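Local coordinates for uncharacterized protein lp_2219 (Lactobacillus plantarum, PDB 3HFQ), which is of unknown function but belongs to the lactonase family of seven-bladed beta-propellers and may hydrolyse a lactone, at residues F253-V266 / L277-F291. The protein carries 1 engineered substitution. Sequence-based numbering, arbitrary orientation.
Sequences FLYVSNRGYNTLAV and LIQQISTEGDFPRDF. With PO4 (phosphate ion), chain C.
The Asn262 side chain meets Asp286 and the backbone of Phe287, tying the hairpin turn to the loop that leaves the blade. Its OD1 accepts the backbone N of Phe287 at 3.0 Å and that of Gly260, the two arriving from opposite faces of the amide, while ND2 gives a hydrogen bond of 2.9 Å to the anti lone pair of Asp286 OD1. With an alanine here the N-H groups of Gly260 and Phe287 and the Asp286 carboxylate would probably lose these mates, and the 283-287 loop could shift. Nearby, Ser257 OG donates to Pro288 O (2.9 Å).

Backbone bonds then pair strand 263-266 antiparallel with the outer strand 277-282, Leu264 and Ile281 bonding reciprocally, until a classic bulge sets Ile278 and Gln279 both against Val266.

Among apolar contacts, Leu264 CD2 sits 4.0 Å from the centroid of the Phe291 ring, over one face, in a CH-pi contact; Tyr255 CB touches the same ring at CE2. Phe291, on the first strand of the next blade, has CG between its backbone N and carbonyl carbon (chi1 71°), which turns the ring onto this blade. Arg259 CB lies over the centre of the Phe287 ring.

Bent at chi3 (-69°), Arg259 directs NH1 and NH2 to phosphate O2, NH1 at 2.7 Å; one water accepts from Arg259 NH1 and Arg289 NH1. Glu206 salt-bridges Arg259 NH2, while His144 and Arg190 hydrogen-bond the phosphate. Though probably from the crystallisation liquor, this ion marks a pocket able to hold an anion.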
ATOM      1  N   PHE A 253      -0.550 -17.605  -1.383  1.00 10.62           N
ATOM      2  CA  PHE A 253      -0.566 -17.083  -0.025  1.00  9.46           C
ATOM      3  C   PHE A 253      -0.849 -15.592   0.080  1.00 10.79           C
ATOM      4  O   PHE A 253      -0.274 -14.784  -0.651  1.00 12.02           O
ATOM      5  CB  PHE A 253       0.760 -17.427   0.652  1.00 12.27           C
ATOM      6  CG  PHE A 253       0.990 -18.906   0.786  1.00 13.06           C
ATOM      7  CD1 PHE A 253       0.327 -19.638   1.763  1.00 10.22           C
ATOM      8  CD2 PHE A 253       1.821 -19.576  -0.106  1.00 16.23           C
ATOM      9  CE1 PHE A 253       0.484 -21.021   1.850  1.00 13.93           C
ATOM     10  CE2 PHE A 253       1.986 -20.961  -0.029  1.00 13.48           C
ATOM     11  CZ  PHE A 253       1.316 -21.682   0.950  1.00 12.92           C
ATOM     12  N   LEU A 254      -1.746 -15.246   1.001  1.00 10.56           N
ATOM     13  CA  LEU A 254      -2.141 -13.861   1.240  1.00  7.92           C
ATOM     14  C   LEU A 254      -1.601 -13.409   2.594  1.00 11.36           C
ATOM     15  O   LEU A 254      -1.628 -14.164   3.569  1.00 13.58           O
ATOM     16  CB  LEU A 254      -3.668 -13.742   1.231  1.00 10.21           C
ATOM     17  CG  LEU A 254      -4.290 -12.341   1.289  1.00 11.53           C
ATOM     18  CD1 LEU A 254      -4.056 -11.616  -0.039  1.00  7.61           C
ATOM     19  CD2 LEU A 254      -5.782 -12.460   1.550  1.00 16.87           C
ATOM     20  N   TYR A 255      -1.109 -12.176   2.653  1.00 12.07           N
ATOM     21  CA  TYR A 255      -0.563 -11.635   3.890  1.00 10.41           C
ATOM     22  C   TYR A 255      -1.207 -10.291   4.225  1.00 10.02           C
ATOM     23  O   TYR A 255      -1.507  -9.505   3.329  1.00 10.97           O
ATOM     24  CB  TYR A 255       0.961 -11.458   3.764  1.00  8.29           C
ATOM     25  CG  TYR A 255       1.708 -12.730   3.400  1.00 12.54           C
ATOM     26  CD1 TYR A 255       1.661 -13.245   2.103  1.00 11.51           C
ATOM     27  CD2 TYR A 255       2.418 -13.444   4.365  1.00  9.40           C
ATOM     28  CE1 TYR A 255       2.293 -14.449   1.782  1.00 12.72           C
ATOM     29  CE2 TYR A 255       3.052 -14.647   4.055  1.00 12.47           C
ATOM     30  CZ  TYR A 255       2.984 -15.145   2.762  1.00 13.30           C
ATOM     31  OH  TYR A 255       3.563 -16.362   2.458  1.00 14.82           O
ATOM     32  N   VAL A 256      -1.435 -10.036   5.511  1.00  7.67           N
ATOM     33  CA  VAL A 256      -2.008  -8.762   5.936  1.00  7.43           C
ATOM     34  C   VAL A 256      -1.370  -8.337   7.258  1.00 12.33           C
ATOM     35  O   VAL A 256      -1.048  -9.182   8.094  1.00 12.84           O
ATOM     36  CB  VAL A 256      -3.554  -8.854   6.098  1.00 11.83           C
ATOM     37  CG1 VAL A 256      -3.920  -9.808   7.221  1.00 11.44           C
ATOM     38  CG2 VAL A 256      -4.134  -7.471   6.360  1.00 13.21           C
ATOM     39  N   SER A 257      -1.153  -7.035   7.436  1.00  9.12           N
ATOM     40  CA  SER A 257      -0.559  -6.550   8.675  1.00  7.65           C
ATOM     41  C   SER A 257      -1.630  -5.985   9.604  1.00 15.75           C
ATOM     42  O   SER A 257      -2.615  -5.390   9.155  1.00 11.25           O
ATOM     43  CB  SER A 257       0.514  -5.489   8.385  1.00  8.40           C
ATOM     44  OG  SER A 257      -0.032  -4.355   7.735  1.00 12.66           O
ATOM     45  N   ASN A 258      -1.428  -6.184  10.903  1.00 12.92           N
ATOM     46  CA  ASN A 258      -2.361  -5.724  11.922  1.00 11.60           C
ATOM     47  C   ASN A 258      -1.714  -4.706  12.858  1.00 13.17           C
ATOM     48  O   ASN A 258      -0.709  -5.006  13.504  1.00 10.53           O
ATOM     49  CB  ASN A 258      -2.857  -6.914  12.756  1.00 10.39           C
ATOM     50  CG  ASN A 258      -3.716  -7.878  11.955  1.00  9.58           C
ATOM     51  OD1 ASN A 258      -3.344  -9.034  11.738  1.00 19.45           O
ATOM     52  ND2 ASN A 258      -4.868  -7.407  11.512  1.00  7.95           N
ATOM     53  N   ARG A 259      -2.289  -3.508  12.926  1.00  9.90           N
ATOM     54  CA  ARG A 259      -1.782  -2.461  13.811  1.00 11.26           C
ATOM     55  C   ARG A 259      -2.567  -2.519  15.115  1.00 12.48           C
ATOM     56  O   ARG A 259      -3.751  -2.180  15.159  1.00 13.82           O
ATOM     57  CB  ARG A 259      -1.957  -1.089  13.171  1.00 11.15           C
ATOM     58  CG  ARG A 259      -1.066  -0.849  11.973  1.00 11.16           C
ATOM     59  CD  ARG A 259      -1.472   0.433  11.272  1.00 13.50           C
ATOM     60  NE  ARG A 259      -2.777   0.293  10.628  1.00 14.74           N
ATOM     61  CZ  ARG A 259      -3.350   1.235   9.886  1.00 17.14           C
ATOM     62  NH1 ARG A 259      -2.732   2.394   9.699  1.00 12.38           N
ATOM     63  NH2 ARG A 259      -4.529   1.010   9.313  1.00 15.76           N
ATOM     64  N   GLY A 260      -1.894  -2.943  16.176  1.00  8.78           N
ATOM     65  CA  GLY A 260      -2.535  -3.084  17.472  1.00 13.94           C
ATOM     66  C   GLY A 260      -2.162  -4.470  17.961  1.00 15.82           C
ATOM     67  O   GLY A 260      -1.457  -4.617  18.957  1.00 15.07           O
ATOM     68  N   TYR A 261      -2.631  -5.494  17.254  1.00 13.61           N
ATOM     69  CA  TYR A 261      -2.292  -6.866  17.613  1.00 13.63           C
ATOM     70  C   TYR A 261      -0.843  -7.055  17.162  1.00 14.00           C
ATOM     71  O   TYR A 261      -0.148  -7.979  17.588  1.00 10.84           O
ATOM     72  CB  TYR A 261      -3.215  -7.858  16.892  1.00 11.38           C
ATOM     73  CG  TYR A 261      -3.113  -9.274  17.416  1.00 11.28           C
ATOM     74  CD1 TYR A 261      -3.353  -9.557  18.760  1.00 13.42           C
ATOM     75  CD2 TYR A 261      -2.767 -10.328  16.573  1.00 14.47           C
ATOM     76  CE1 TYR A 261      -3.244 -10.856  19.252  1.00 17.99           C
ATOM     77  CE2 TYR A 261      -2.655 -11.627  17.054  1.00 18.97           C
ATOM     78  CZ  TYR A 261      -2.897 -11.883  18.394  1.00 18.97           C
ATOM     79  OH  TYR A 261      -2.787 -13.167  18.872  1.00 19.91           O
ATOM     80  N   ASN A 262      -0.409  -6.152  16.287  1.00 12.20           N
ATOM     81  CA  ASN A 262       0.949  -6.122  15.753  1.00 13.89           C
ATOM     82  C   ASN A 262       1.503  -7.435  15.213  1.00 13.64           C
ATOM     83  O   ASN A 262       2.504  -7.962  15.712  1.00 10.26           O
ATOM     84  CB  ASN A 262       1.908  -5.551  16.808  1.00  8.65           C
ATOM     85  CG  ASN A 262       1.534  -4.142  17.229  1.00 12.57           C
ATOM     86  OD1 ASN A 262       0.997  -3.366  16.435  1.00 10.60           O
ATOM     87  ND2 ASN A 262       1.829  -3.797  18.479  1.00 11.23           N
ATOM     88  N   THR A 263       0.864  -7.953  14.170  1.00 11.86           N
ATOM     89  CA  THR A 263       1.304  -9.196  13.549  1.00 10.95           C
ATOM     90  C   THR A 263       1.075  -9.145  12.053  1.00 11.51           C
ATOM     91  O   THR A 263       0.489  -8.203  11.523  1.00  9.00           O
ATOM     92  CB  THR A 263       0.474 -10.403  14.015  1.00 10.96           C
ATOM     93  OG1 THR A 263      -0.879 -10.225  13.571  1.00 11.37           O
ATOM     94  CG2 THR A 263       0.494 -10.542  15.526  1.00  8.33           C
ATOM     95  N   LEU A 264       1.563 -10.180  11.385  1.00 11.48           N
ATOM     96  CA  LEU A 264       1.327 -10.365   9.970  1.00  9.36           C
ATOM     97  C   LEU A 264       0.521 -11.651  10.036  1.00  8.69           C
ATOM     98  O   LEU A 264       0.936 -12.608  10.694  1.00 12.63           O
ATOM     99  CB  LEU A 264       2.618 -10.608   9.183  1.00 11.63           C
ATOM    100  CG  LEU A 264       3.603  -9.453   8.977  1.00 13.67           C
ATOM    101  CD1 LEU A 264       4.592  -9.847   7.885  1.00 18.76           C
ATOM    102  CD2 LEU A 264       2.858  -8.185   8.573  1.00 13.37           C
ATOM    103  N   ALA A 265      -0.650 -11.664   9.411  1.00 11.32           N
ATOM    104  CA  ALA A 265      -1.478 -12.862   9.406  1.00 13.60           C
ATOM    105  C   ALA A 265      -1.320 -13.473   8.023  1.00 13.56           C
ATOM    106  O   ALA A 265      -1.422 -12.776   7.015  1.00 12.43           O
ATOM    107  CB  ALA A 265      -2.935 -12.506   9.670  1.00 13.95           C
ATOM    108  N   VAL A 266      -1.062 -14.773   7.980  1.00 11.95           N
ATOM    109  CA  VAL A 266      -0.862 -15.470   6.720  1.00  8.53           C
ATOM    110  C   VAL A 266      -2.048 -16.366   6.399  1.00 11.06           C
ATOM    111  O   VAL A 266      -2.504 -17.143   7.249  1.00 11.63           O
ATOM    112  CB  VAL A 266       0.402 -16.347   6.778  1.00 10.18           C
ATOM    113  CG1 VAL A 266       0.710 -16.907   5.402  1.00 11.08           C
ATOM    114  CG2 VAL A 266       1.574 -15.531   7.315  1.00 11.51           C
ATOM    115  N   LEU A 277      -6.653 -19.084   7.506  1.00 12.79           N
ATOM    116  CA  LEU A 277      -5.580 -18.537   8.337  1.00 12.89           C
ATOM    117  C   LEU A 277      -4.629 -19.657   8.744  1.00 15.72           C
ATOM    118  O   LEU A 277      -5.055 -20.652   9.327  1.00 13.99           O
ATOM    119  CB  LEU A 277      -6.159 -17.893   9.598  1.00  9.59           C
ATOM    120  CG  LEU A 277      -5.147 -17.261  10.558  1.00 16.55           C
ATOM    121  CD1 LEU A 277      -4.558 -16.016   9.918  1.00 16.66           C
ATOM    122  CD2 LEU A 277      -5.828 -16.912  11.869  1.00 20.16           C
ATOM    123  N   ILE A 278      -3.345 -19.502   8.439  1.00 14.23           N
ATOM    124  CA  ILE A 278      -2.380 -20.534   8.796  1.00 15.48           C
ATOM    125  C   ILE A 278      -1.279 -20.046   9.734  1.00 13.52           C
ATOM    126  O   ILE A 278      -0.522 -20.856  10.273  1.00 15.33           O
ATOM    127  CB  ILE A 278      -1.728 -21.166   7.540  1.00 13.99           C
ATOM    128  CG1 ILE A 278      -0.943 -20.112   6.760  1.00 12.51           C
ATOM    129  CG2 ILE A 278      -2.801 -21.787   6.650  1.00 15.79           C
ATOM    130  CD1 ILE A 278      -0.042 -20.700   5.695  1.00 16.65           C
ATOM    131  N   GLN A 279      -1.184 -18.734   9.934  1.00 10.53           N
ATOM    132  CA  GLN A 279      -0.163 -18.192  10.827  1.00 13.93           C
ATOM    133  C   GLN A 279      -0.369 -16.734  11.243  1.00 14.80           C
ATOM    134  O   GLN A 279      -0.866 -15.913  10.474  1.00 14.01           O
ATOM    135  CB  GLN A 279       1.233 -18.339  10.195  1.00 16.67           C
ATOM    136  CG  GLN A 279       2.361 -17.704  11.023  1.00 16.53           C
ATOM    137  CD  GLN A 279       3.744 -17.863  10.400  1.00 13.98           C
ATOM    138  OE1 GLN A 279       3.905 -17.776   9.183  1.00 13.54           O
ATOM    139  NE2 GLN A 279       4.752 -18.072  11.241  1.00 14.29           N
ATOM    140  N   GLN A 280       0.013 -16.443  12.483  1.00  8.99           N
ATOM    141  CA  GLN A 280      -0.037 -15.102  13.061  1.00 11.15           C
ATOM    142  C   GLN A 280       1.363 -14.932  13.649  1.00 15.59           C
ATOM    143  O   GLN A 280       1.744 -15.672  14.554  1.00 20.26           O
ATOM    144  CB  GLN A 280      -1.073 -15.020  14.189  1.00 18.70           C
ATOM    145  CG  GLN A 280      -2.532 -14.944  13.746  1.00 16.05           C
ATOM    146  CD  GLN A 280      -2.962 -13.549  13.326  1.00 20.67           C
ATOM    147  OE1 GLN A 280      -4.144 -13.309  13.059  1.00 24.69           O
ATOM    148  NE2 GLN A 280      -2.010 -12.619  13.263  1.00 14.64           N
ATOM    149  N   ILE A 281       2.136 -13.981  13.132  1.00 10.44           N
ATOM    150  CA  ILE A 281       3.493 -13.776  13.632  1.00 11.50           C
ATOM    151  C   ILE A 281       3.764 -12.316  13.969  1.00 15.19           C
ATOM    152  O   ILE A 281       3.477 -11.416  13.180  1.00 11.29           O
ATOM    153  CB  ILE A 281       4.536 -14.295  12.609  1.00 16.56           C
ATOM    154  CG1 ILE A 281       5.949 -14.167  13.182  1.00 14.67           C
ATOM    155  CG2 ILE A 281       4.396 -13.539  11.290  1.00 14.82           C
ATOM    156  CD1 ILE A 281       6.995 -14.939  12.401  1.00 13.33           C
ATOM    157  N   SER A 282       4.308 -12.084  15.160  1.00  8.15           N
ATOM    158  CA  SER A 282       4.604 -10.733  15.612  1.00  8.59           C
ATOM    159  C   SER A 282       5.533  -9.995  14.657  1.00 12.00           C
ATOM    160  O   SER A 282       6.419 -10.600  14.051  1.00 13.03           O
ATOM    161  CB  SER A 282       5.244 -10.776  17.003  1.00 10.90           C
ATOM    162  OG  SER A 282       5.664  -9.485  17.410  1.00 16.82           O
ATOM    163  N   THR A 283       5.326  -8.687  14.531  1.00 10.06           N
ATOM    164  CA  THR A 283       6.168  -7.860  13.675  1.00 11.62           C
ATOM    165  C   THR A 283       7.342  -7.293  14.481  1.00 11.67           C
ATOM    166  O   THR A 283       8.155  -6.533  13.960  1.00 10.58           O
ATOM    167  CB  THR A 283       5.364  -6.702  13.044  1.00  9.38           C
ATOM    168  OG1 THR A 283       4.782  -5.889  14.072  1.00 11.53           O
ATOM    169  CG2 THR A 283       4.257  -7.255  12.150  1.00  7.29           C
ATOM    170  N   GLU A 284       7.425  -7.683  15.752  1.00 10.94           N
ATOM    171  CA  GLU A 284       8.497  -7.239  16.647  1.00 13.43           C
ATOM    172  C   GLU A 284       8.578  -5.717  16.776  1.00 13.94           C
ATOM    173  O   GLU A 284       9.670  -5.136  16.828  1.00 15.41           O
ATOM    174  CB  GLU A 284       9.846  -7.779  16.169  1.00 12.37           C
ATOM    175  CG  GLU A 284       9.941  -9.299  16.080  1.00 15.12           C
ATOM    176  CD  GLU A 284       9.597 -10.000  17.386  1.00 20.60           C
ATOM    177  OE1 GLU A 284       9.836  -9.420  18.469  1.00 18.20           O
ATOM    178  OE2 GLU A 284       9.098 -11.142  17.331  1.00 17.46           O
ATOM    179  N   GLY A 285       7.416  -5.080  16.832  1.00 14.62           N
ATOM    180  CA  GLY A 285       7.363  -3.635  16.954  1.00 14.41           C
ATOM    181  C   GLY A 285       5.916  -3.209  17.053  1.00 15.60           C
ATOM    182  O   GLY A 285       5.024  -4.057  17.056  1.00 11.76           O
ATOM    183  N   ASP A 286       5.672  -1.904  17.116  1.00 14.89           N
ATOM    184  CA  ASP A 286       4.311  -1.402  17.231  1.00 14.49           C
ATOM    185  C   ASP A 286       3.831  -0.715  15.953  1.00 15.99           C
ATOM    186  O   ASP A 286       4.541   0.103  15.364  1.00 14.50           O
ATOM    187  CB  ASP A 286       4.215  -0.440  18.426  1.00 12.44           C
ATOM    188  CG  ASP A 286       2.782  -0.032  18.752  1.00 21.81           C
ATOM    189  OD1 ASP A 286       1.891  -0.912  18.781  1.00 18.34           O
ATOM    190  OD2 ASP A 286       2.545   1.171  19.001  1.00 21.10           O
ATOM    191  N   PHE A 287       2.621  -1.072  15.534  1.00 15.96           N
ATOM    192  CA  PHE A 287       1.974  -0.516  14.352  1.00 10.86           C
ATOM    193  C   PHE A 287       2.623  -0.761  12.991  1.00 12.75           C
ATOM    194  O   PHE A 287       3.170   0.157  12.373  1.00 12.08           O
ATOM    195  CB  PHE A 287       1.728   0.985  14.549  1.00 13.03           C
ATOM    196  CG  PHE A 287       0.372   1.301  15.123  1.00 18.58           C
ATOM    197  CD1 PHE A 287      -0.077   0.652  16.270  1.00 20.14           C
ATOM    198  CD2 PHE A 287      -0.461   2.229  14.508  1.00 17.08           C
ATOM    199  CE1 PHE A 287      -1.340   0.925  16.796  1.00 24.09           C
ATOM    200  CE2 PHE A 287      -1.726   2.509  15.027  1.00 19.31           C
ATOM    201  CZ  PHE A 287      -2.164   1.854  16.174  1.00 21.99           C
ATOM    202  N   PRO A 288       2.566  -2.012  12.506  1.00 11.93           N
ATOM    203  CA  PRO A 288       3.133  -2.390  11.207  1.00 11.83           C
ATOM    204  C   PRO A 288       2.212  -1.916  10.073  1.00 11.62           C
ATOM    205  O   PRO A 288       1.329  -2.653   9.623  1.00 14.32           O
ATOM    206  CB  PRO A 288       3.213  -3.913  11.296  1.00  9.82           C
ATOM    207  CG  PRO A 288       2.045  -4.255  12.200  1.00 10.83           C
ATOM    208  CD  PRO A 288       2.180  -3.209  13.277  1.00 12.45           C
ATOM    209  N   ARG A 289       2.438  -0.690   9.611  1.00  9.43           N
ATOM    210  CA  ARG A 289       1.625  -0.091   8.556  1.00  9.32           C
ATOM    211  C   ARG A 289       1.908  -0.618   7.151  1.00  9.35           C
ATOM    212  O   ARG A 289       1.055  -0.523   6.269  1.00 11.63           O
ATOM    213  CB  ARG A 289       1.788   1.432   8.595  1.00 10.63           C
ATOM    214  CG  ARG A 289       0.907   2.206   7.621  1.00 11.89           C
ATOM    215  CD  ARG A 289       0.776   3.656   8.077  1.00 11.09           C
ATOM    216  NE  ARG A 289       0.286   4.536   7.019  1.00 12.89           N
ATOM    217  CZ  ARG A 289      -0.516   5.573   7.224  1.00 22.21           C
ATOM    218  NH1 ARG A 289      -0.929   5.862   8.451  1.00 26.87           N
ATOM    219  NH2 ARG A 289      -0.898   6.332   6.204  1.00 20.65           N
ATOM    220  N   ASP A 290       3.098  -1.168   6.929  1.00  9.36           N
ATOM    221  CA  ASP A 290       3.412  -1.714   5.612  1.00  9.11           C
ATOM    222  C   ASP A 290       4.481  -2.793   5.697  1.00  8.00           C
ATOM    223  O   ASP A 290       5.237  -2.866   6.667  1.00  7.94           O
ATOM    224  CB  ASP A 290       3.868  -0.604   4.654  1.00  9.42           C
ATOM    225  CG  ASP A 290       3.840  -1.042   3.192  1.00 14.33           C
ATOM    226  OD1 ASP A 290       3.044  -1.944   2.855  1.00 12.08           O
ATOM    227  OD2 ASP A 290       4.597  -0.473   2.374  1.00 16.68           O
ATOM    228  N   PHE A 291       4.526  -3.626   4.667  1.00 10.14           N
ATOM    229  CA  PHE A 291       5.482  -4.717   4.562  1.00  8.96           C
ATOM    230  C   PHE A 291       5.368  -5.231   3.136  1.00  9.63           C
ATOM    231  O   PHE A 291       4.455  -4.847   2.413  1.00  8.65           O
ATOM    232  CB  PHE A 291       5.113  -5.857   5.524  1.00  9.53           C
ATOM    233  CG  PHE A 291       3.881  -6.631   5.111  1.00 13.36           C
ATOM    234  CD1 PHE A 291       2.604  -6.159   5.416  1.00  6.00           C
ATOM    235  CD2 PHE A 291       3.999  -7.808   4.370  1.00 11.53           C
ATOM    236  CE1 PHE A 291       1.469  -6.841   4.989  1.00  8.27           C
ATOM    237  CE2 PHE A 291       2.864  -8.499   3.935  1.00  5.53           C
ATOM    238  CZ  PHE A 291       1.595  -8.012   4.247  1.00  5.27           C
TER
HETATM  239  P   PO4 C 402      -4.956   4.901   8.049  1.00 18.55           P
HETATM  240  O1  PO4 C 402      -4.794   5.301   9.563  1.00 21.26           O
HETATM  241  O2  PO4 C 402      -4.206   3.544   7.777  1.00 16.27           O
HETATM  242  O3  PO4 C 402      -6.487   4.740   7.703  1.00 26.00           O
HETATM  243  O4  PO4 C 402      -4.331   6.027   7.136  1.00 24.62           O
HETATM  244  O   HOH W   1      -1.064   4.176  11.158  1.00 15.46           O
HETATM  245  O   HOH W   2       3.194  -8.449  18.326  1.00 18.39           O